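Local coordinates for protein Non-heme chloroperoxidase CPO-A1 (Streptomyces aureofaciens, PDB 1A8Q) that acts as a cofactor-free haloperoxidase that can brominate and may be the chlorinating enzyme of 7-chlorotetracycline biosynthesis, at residues D84-G98 with G110-P122. Residues are numbered along the deposited sequence; the frame is centred on the assembly and turned at random.
Sequences DLRDVTLVAHSMGGG and GRLRSAVLLSAIP
Leu90 and Leu112 meet at about a right angle, with Leu90 CG 3.9 Å from Leu112 CD2, on the face of the sheet that helix 96-107 covers through Leu100 and Val104. On the other face, packed by helix 260-272, Val91 and Val116 run alongside each other in the same sense. Both valines set CG1 anti to the backbone N (chi1 176° and 178°), which leaves their CG2 methyls in contact. Between these layers strands 88-93 and 114-118 run parallel, Leu90 and Ala92 each bonding through N and O to the neighbouring strand. A beta bulge shifts the register after Val88, whose O takes a 2.7 Å bond from Arg113 N and a weak one from Ser114 N. Just beyond it, Thr89 OG1 donates to Ser114 OG at 2.7 Å; both residues are buried, and Thr89 OG1 is also hydrogen-bonded to Arg20.

At the polar edge Arg111 NH1 is gripped twice in its guanidinium plane: Asp84 OD1 forms a salt bridge at 3.0 Å through its anti lone pair, and Leu85 O is the second acceptor. The Arg86 guanidinium stacks on Arg111, planes 29° apart, while Asp87 OD2 forms a salt bridge to Arg113 NH1 at 2.9 Å. Where strand 88-93 ends, Ser94 N bonds Leu118 O, and Gly97 CA packs against Ala120 CB at 4.0 Å. This beta-alpha-beta crossover ends its first strand in the nucleophile elbow of the alpha/beta hydrolase fold, presenting Ser94 to His252 of the catalytic triad.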
ATOM      1  N   ASP A  84     -13.029  16.919   4.071  1.00 18.38           N
ATOM      2  CA  ASP A  84     -13.086  17.822   2.938  1.00 20.21           C
ATOM      3  C   ASP A  84     -11.690  18.188   2.473  1.00 19.06           C
ATOM      4  O   ASP A  84     -11.279  19.354   2.398  1.00 21.21           O
ATOM      5  CB  ASP A  84     -13.923  19.064   3.273  1.00 22.83           C
ATOM      6  CG  ASP A  84     -14.282  19.825   1.999  1.00 25.81           C
ATOM      7  OD1 ASP A  84     -14.114  19.324   0.865  1.00 25.10           O
ATOM      8  OD2 ASP A  84     -14.728  20.976   2.186  1.00 28.29           O
ATOM      9  N   LEU A  85     -10.901  17.165   2.146  1.00 16.45           N
ATOM     10  CA  LEU A  85      -9.527  17.372   1.732  1.00 15.22           C
ATOM     11  C   LEU A  85      -9.411  17.651   0.235  1.00 17.71           C
ATOM     12  O   LEU A  85     -10.088  17.035  -0.577  1.00 18.30           O
ATOM     13  CB  LEU A  85      -8.713  16.108   2.020  1.00 15.45           C
ATOM     14  CG  LEU A  85      -8.721  15.732   3.528  1.00 15.17           C
ATOM     15  CD1 LEU A  85      -7.932  14.440   3.682  1.00 17.08           C
ATOM     16  CD2 LEU A  85      -8.078  16.844   4.342  1.00 15.47           C
ATOM     17  N   ARG A  86      -8.562  18.618  -0.095  1.00 16.54           N
ATOM     18  CA  ARG A  86      -8.306  19.014  -1.477  1.00 18.15           C
ATOM     19  C   ARG A  86      -6.822  19.125  -1.742  1.00 14.74           C
ATOM     20  O   ARG A  86      -6.009  19.319  -0.813  1.00 14.28           O
ATOM     21  CB  ARG A  86      -8.924  20.416  -1.712  1.00 22.69           C
ATOM     22  CG  ARG A  86     -10.442  20.481  -1.550  1.00 28.32           C
ATOM     23  CD  ARG A  86     -11.046  19.769  -2.749  1.00 32.88           C
ATOM     24  NE  ARG A  86     -12.468  19.992  -2.990  1.00 36.96           N
ATOM     25  CZ  ARG A  86     -13.022  19.497  -4.106  1.00 38.45           C
ATOM     26  NH1 ARG A  86     -12.268  18.851  -4.985  1.00 39.75           N
ATOM     27  NH2 ARG A  86     -14.316  19.648  -4.334  1.00 40.09           N
ATOM     28  N   ASP A  87      -6.405  19.044  -3.019  1.00 14.83           N
ATOM     29  CA  ASP A  87      -5.003  19.155  -3.396  1.00 15.09           C
ATOM     30  C   ASP A  87      -4.186  18.063  -2.722  1.00 14.10           C
ATOM     31  O   ASP A  87      -3.081  18.309  -2.261  1.00 14.40           O
ATOM     32  CB  ASP A  87      -4.442  20.530  -3.046  1.00 18.66           C
ATOM     33  CG  ASP A  87      -3.375  21.051  -3.979  1.00 23.13           C
ATOM     34  OD1 ASP A  87      -3.228  20.534  -5.108  1.00 25.86           O
ATOM     35  OD2 ASP A  87      -2.646  22.019  -3.639  1.00 25.55           O
ATOM     36  N   VAL A  88      -4.802  16.874  -2.647  1.00 12.46           N
ATOM     37  CA  VAL A  88      -4.159  15.784  -1.891  1.00 11.50           C
ATOM     38  C   VAL A  88      -3.125  15.012  -2.677  1.00 11.47           C
ATOM     39  O   VAL A  88      -3.258  14.754  -3.882  1.00 12.07           O
ATOM     40  CB  VAL A  88      -5.308  14.825  -1.489  1.00 11.90           C
ATOM     41  CG1 VAL A  88      -4.776  13.548  -0.831  1.00 12.44           C
ATOM     42  CG2 VAL A  88      -6.390  15.456  -0.618  1.00 13.36           C
ATOM     43  N   THR A  89      -2.066  14.530  -2.023  1.00 10.19           N
ATOM     44  CA  THR A  89      -1.197  13.522  -2.626  1.00  8.50           C
ATOM     45  C   THR A  89      -1.534  12.184  -1.938  1.00  9.99           C
ATOM     46  O   THR A  89      -1.457  12.156  -0.719  1.00 10.06           O
ATOM     47  CB  THR A  89       0.277  13.842  -2.445  1.00 10.36           C
ATOM     48  OG1 THR A  89       0.565  15.001  -3.274  1.00 10.46           O
ATOM     49  CG2 THR A  89       1.154  12.705  -2.990  1.00 10.28           C
ATOM     50  N   LEU A  90      -1.852  11.181  -2.726  1.00  9.19           N
ATOM     51  CA  LEU A  90      -2.100   9.855  -2.149  1.00  9.13           C
ATOM     52  C   LEU A  90      -0.829   9.062  -2.325  1.00  9.92           C
ATOM     53  O   LEU A  90      -0.189   9.068  -3.398  1.00 11.33           O
ATOM     54  CB  LEU A  90      -3.186   9.100  -2.939  1.00  9.35           C
ATOM     55  CG  LEU A  90      -4.589   9.725  -2.854  1.00 10.12           C
ATOM     56  CD1 LEU A  90      -5.519   8.865  -3.720  1.00 11.70           C
ATOM     57  CD2 LEU A  90      -5.071   9.794  -1.417  1.00 12.96           C
ATOM     58  N   VAL A  91      -0.395   8.369  -1.276  1.00  6.93           N
ATOM     59  CA  VAL A  91       0.855   7.605  -1.332  1.00  6.48           C
ATOM     60  C   VAL A  91       0.452   6.181  -0.913  1.00  8.19           C
ATOM     61  O   VAL A  91      -0.090   6.043   0.184  1.00  9.02           O
ATOM     62  CB  VAL A  91       1.860   8.131  -0.304  1.00  6.84           C
ATOM     63  CG1 VAL A  91       3.109   7.263  -0.299  1.00  7.78           C
ATOM     64  CG2 VAL A  91       2.199   9.607  -0.597  1.00  9.47           C
ATOM     65  N   ALA A  92       0.679   5.200  -1.763  1.00  7.15           N
ATOM     66  CA  ALA A  92       0.199   3.849  -1.431  1.00  6.97           C
ATOM     67  C   ALA A  92       1.307   2.833  -1.485  1.00  8.28           C
ATOM     68  O   ALA A  92       2.232   2.937  -2.295  1.00 10.80           O
ATOM     69  CB  ALA A  92      -0.865   3.515  -2.499  1.00  8.85           C
ATOM     70  N   HIS A  93       1.219   1.823  -0.598  1.00  5.56           N
ATOM     71  CA  HIS A  93       2.200   0.726  -0.681  1.00  4.91           C
ATOM     72  C   HIS A  93       1.478  -0.593  -0.991  1.00  7.58           C
ATOM     73  O   HIS A  93       0.380  -0.798  -0.493  1.00  8.56           O
ATOM     74  CB  HIS A  93       2.871   0.565   0.711  1.00  7.31           C
ATOM     75  CG  HIS A  93       3.720  -0.655   0.827  1.00  7.43           C
ATOM     76  ND1 HIS A  93       3.409  -1.596   1.829  1.00  7.50           N
ATOM     77  CD2 HIS A  93       4.788  -1.130   0.184  1.00  7.92           C
ATOM     78  CE1 HIS A  93       4.296  -2.576   1.751  1.00  8.55           C
ATOM     79  NE2 HIS A  93       5.150  -2.327   0.759  1.00  9.61           N
ATOM     80  N   SER A  94       2.104  -1.416  -1.826  1.00  7.23           N
ATOM     81  CA  SER A  94       1.619  -2.791  -2.067  1.00  7.96           C
ATOM     82  C   SER A  94       0.189  -2.871  -2.512  1.00  7.44           C
ATOM     83  O   SER A  94      -0.219  -2.142  -3.427  1.00  8.26           O
ATOM     84  CB  SER A  94       1.888  -3.518  -0.709  1.00 10.83           C
ATOM     85  OG  SER A  94       1.925  -4.918  -0.943  1.00 13.59           O
ATOM     86  N   MET A  95      -0.723  -3.663  -1.851  1.00  7.35           N
ATOM     87  CA  MET A  95      -2.107  -3.688  -2.246  1.00  6.96           C
ATOM     88  C   MET A  95      -2.837  -2.400  -2.045  1.00  7.01           C
ATOM     89  O   MET A  95      -3.869  -2.111  -2.631  1.00  9.33           O
ATOM     90  CB  MET A  95      -2.905  -4.865  -1.613  1.00  8.48           C
ATOM     91  CG  MET A  95      -3.147  -4.598  -0.104  1.00  8.61           C
ATOM     92  SD  MET A  95      -4.519  -5.656   0.461  1.00 11.06           S
ATOM     93  CE  MET A  95      -5.944  -4.692   0.095  1.00 14.80           C
ATOM     94  N   GLY A  96      -2.298  -1.438  -1.241  1.00  6.59           N
ATOM     95  CA  GLY A  96      -2.793  -0.085  -1.120  1.00  6.70           C
ATOM     96  C   GLY A  96      -2.821   0.633  -2.487  1.00  7.06           C
ATOM     97  O   GLY A  96      -3.631   1.506  -2.735  1.00  7.74           O
ATOM     98  N   GLY A  97      -1.929   0.231  -3.368  1.00  8.65           N
ATOM     99  CA  GLY A  97      -1.901   0.773  -4.753  1.00  8.60           C
ATOM    100  C   GLY A  97      -3.172   0.402  -5.511  1.00  9.01           C
ATOM    101  O   GLY A  97      -3.609   1.207  -6.337  1.00  9.09           O
ATOM    102  N   GLY A  98      -3.833  -0.726  -5.197  1.00  8.32           N
ATOM    103  CA  GLY A  98      -5.114  -1.021  -5.812  1.00  8.60           C
ATOM    104  C   GLY A  98      -6.207  -0.143  -5.270  1.00  8.86           C
ATOM    105  O   GLY A  98      -7.179   0.211  -5.930  1.00  8.65           O
ATOM    106  N   GLY A 110     -10.572  14.873  -8.880  1.00 15.56           N
ATOM    107  CA  GLY A 110     -10.903  16.255  -8.524  1.00 16.59           C
ATOM    108  C   GLY A 110     -10.291  16.738  -7.222  1.00 16.73           C
ATOM    109  O   GLY A 110      -9.900  17.910  -7.101  1.00 16.75           O
ATOM    110  N   ARG A 111     -10.127  15.838  -6.246  1.00 14.96           N
ATOM    111  CA  ARG A 111      -9.526  16.237  -4.968  1.00 15.78           C
ATOM    112  C   ARG A 111      -8.026  16.026  -4.942  1.00 15.62           C
ATOM    113  O   ARG A 111      -7.380  16.271  -3.902  1.00 17.47           O
ATOM    114  CB  ARG A 111     -10.119  15.361  -3.837  1.00 16.46           C
ATOM    115  CG  ARG A 111     -11.550  15.638  -3.486  1.00 17.31           C
ATOM    116  CD  ARG A 111     -12.026  14.784  -2.295  1.00 17.89           C
ATOM    117  NE  ARG A 111     -13.395  15.143  -1.957  1.00 19.09           N
ATOM    118  CZ  ARG A 111     -13.839  16.150  -1.245  1.00 19.92           C
ATOM    119  NH1 ARG A 111     -13.030  17.017  -0.668  1.00 20.60           N
ATOM    120  NH2 ARG A 111     -15.160  16.248  -1.088  1.00 22.21           N
ATOM    121  N   LEU A 112      -7.440  15.534  -6.025  1.00 13.56           N
ATOM    122  CA  LEU A 112      -6.058  15.112  -5.980  1.00 13.10           C
ATOM    123  C   LEU A 112      -5.092  16.011  -6.742  1.00 16.08           C
ATOM    124  O   LEU A 112      -5.390  16.523  -7.828  1.00 17.86           O
ATOM    125  CB  LEU A 112      -5.862  13.692  -6.557  1.00 13.74           C
ATOM    126  CG  LEU A 112      -6.841  12.606  -6.079  1.00 15.27           C
ATOM    127  CD1 LEU A 112      -6.501  11.272  -6.719  1.00 16.08           C
ATOM    128  CD2 LEU A 112      -6.763  12.516  -4.548  1.00 15.84           C
ATOM    129  N   ARG A 113      -3.907  16.107  -6.184  1.00 13.32           N
ATOM    130  CA  ARG A 113      -2.797  16.790  -6.841  1.00 14.61           C
ATOM    131  C   ARG A 113      -1.893  15.792  -7.528  1.00 15.62           C
ATOM    132  O   ARG A 113      -1.440  16.029  -8.668  1.00 14.13           O
ATOM    133  CB  ARG A 113      -1.972  17.562  -5.799  1.00 17.30           C
ATOM    134  CG  ARG A 113      -0.769  18.234  -6.495  1.00 23.20           C
ATOM    135  CD  ARG A 113      -0.229  19.233  -5.478  1.00 28.33           C
ATOM    136  NE  ARG A 113       0.547  20.275  -6.071  1.00 31.69           N
ATOM    137  CZ  ARG A 113       0.715  21.502  -5.601  1.00 33.18           C
ATOM    138  NH1 ARG A 113       0.130  21.928  -4.496  1.00 33.70           N
ATOM    139  NH2 ARG A 113       1.476  22.295  -6.351  1.00 35.28           N
ATOM    140  N   SER A 114      -1.521  14.709  -6.838  1.00 12.19           N
ATOM    141  CA  SER A 114      -0.535  13.780  -7.369  1.00 10.75           C
ATOM    142  C   SER A 114      -0.639  12.432  -6.606  1.00 10.87           C
ATOM    143  O   SER A 114      -1.408  12.365  -5.654  1.00 11.58           O
ATOM    144  CB  SER A 114       0.896  14.317  -7.259  1.00 11.07           C
ATOM    145  OG  SER A 114       1.125  14.712  -5.881  1.00 12.24           O
ATOM    146  N   ALA A 115       0.114  11.452  -7.069  1.00 10.44           N
ATOM    147  CA  ALA A 115       0.030  10.102  -6.492  1.00 10.06           C
ATOM    148  C   ALA A 115       1.377   9.423  -6.518  1.00 10.73           C
ATOM    149  O   ALA A 115       2.259   9.699  -7.329  1.00 10.51           O
ATOM    150  CB  ALA A 115      -0.921   9.231  -7.323  1.00 10.00           C
ATOM    151  N   VAL A 116       1.589   8.550  -5.505  1.00  8.19           N
ATOM    152  CA  VAL A 116       2.844   7.813  -5.425  1.00  7.52           C
ATOM    153  C   VAL A 116       2.479   6.336  -5.258  1.00  9.32           C
ATOM    154  O   VAL A 116       1.711   6.038  -4.343  1.00  9.45           O
ATOM    155  CB  VAL A 116       3.687   8.218  -4.192  1.00  7.89           C
ATOM    156  CG1 VAL A 116       4.954   7.389  -4.108  1.00  8.96           C
ATOM    157  CG2 VAL A 116       4.026   9.726  -4.278  1.00 10.75           C
ATOM    158  N   LEU A 117       3.072   5.471  -6.060  1.00  9.77           N
ATOM    159  CA  LEU A 117       2.799   4.031  -5.966  1.00  9.80           C
ATOM    160  C   LEU A 117       4.094   3.389  -5.539  1.00  9.36           C
ATOM    161  O   LEU A 117       5.051   3.296  -6.302  1.00 11.44           O
ATOM    162  CB  LEU A 117       2.368   3.501  -7.351  1.00 10.54           C
ATOM    163  CG  LEU A 117       0.968   3.879  -7.829  1.00 13.57           C
ATOM    164  CD1 LEU A 117       0.827   3.269  -9.241  1.00 15.90           C
ATOM    165  CD2 LEU A 117      -0.171   3.325  -6.998  1.00 15.90           C
ATOM    166  N   LEU A 118       4.179   2.960  -4.269  1.00  7.44           N
ATOM    167  CA  LEU A 118       5.403   2.319  -3.784  1.00  6.47           C
ATOM    168  C   LEU A 118       5.232   0.821  -3.733  1.00  7.95           C
ATOM    169  O   LEU A 118       4.336   0.322  -2.999  1.00  7.94           O
ATOM    170  CB  LEU A 118       5.618   2.842  -2.313  1.00  6.77           C
ATOM    171  CG  LEU A 118       6.790   2.187  -1.572  1.00  9.39           C
ATOM    172  CD1 LEU A 118       8.145   2.478  -2.186  1.00 10.98           C
ATOM    173  CD2 LEU A 118       6.840   2.676  -0.103  1.00 10.69           C
ATOM    174  N   SER A 119       6.021   0.097  -4.500  1.00  6.23           N
ATOM    175  CA  SER A 119       6.019  -1.380  -4.525  1.00  8.50           C
ATOM    176  C   SER A 119       4.590  -1.876  -4.639  1.00  9.89           C
ATOM    177  O   SER A 119       4.178  -2.767  -3.871  1.00  9.28           O
ATOM    178  CB  SER A 119       6.654  -1.911  -3.228  1.00  9.50           C
ATOM    179  OG  SER A 119       7.926  -1.238  -2.994  1.00 12.27           O
ATOM    180  N   ALA A 120       3.831  -1.341  -5.600  1.00  7.88           N
ATOM    181  CA  ALA A 120       2.414  -1.541  -5.669  1.00  7.98           C
ATOM    182  C   ALA A 120       1.986  -2.600  -6.683  1.00  9.69           C
ATOM    183  O   ALA A 120       2.682  -2.808  -7.675  1.00  8.29           O
ATOM    184  CB  ALA A 120       1.749  -0.203  -6.014  1.00  9.34           C
ATOM    185  N   ILE A 121       0.819  -3.167  -6.443  1.00  9.23           N
ATOM    186  CA  ILE A 121       0.308  -4.232  -7.288  1.00  8.70           C
ATOM    187  C   ILE A 121      -0.134  -3.891  -8.706  1.00  9.66           C
ATOM    188  O   ILE A 121      -0.131  -4.858  -9.491  1.00  9.68           O
ATOM    189  CB  ILE A 121      -0.836  -4.983  -6.573  1.00  8.49           C
ATOM    190  CG1 ILE A 121      -2.060  -4.097  -6.348  1.00  8.68           C
ATOM    191  CG2 ILE A 121      -0.310  -5.606  -5.257  1.00  9.13           C
ATOM    192  CD1 ILE A 121      -3.259  -4.867  -5.770  1.00 10.43           C
ATOM    193  N   PRO A 122      -0.555  -2.704  -9.065  1.00  9.92           N
ATOM    194  CA  PRO A 122      -1.017  -2.485 -10.465  1.00 10.67           C
ATOM    195  C   PRO A 122       0.111  -2.759 -11.410  1.00 11.35           C
ATOM    196  O   PRO A 122       1.294  -2.586 -11.125  1.00 11.10           O
ATOM    197  CB  PRO A 122      -1.490  -1.030 -10.494  1.00  9.90           C
ATOM    198  CG  PRO A 122      -1.820  -0.736  -9.045  1.00 11.12           C
ATOM    199  CD  PRO A 122      -0.737  -1.490  -8.293  1.00  9.94           C
TER
HETATM  200  O   HOH W   1      -8.008  19.335  -5.520  1.00 25.01           O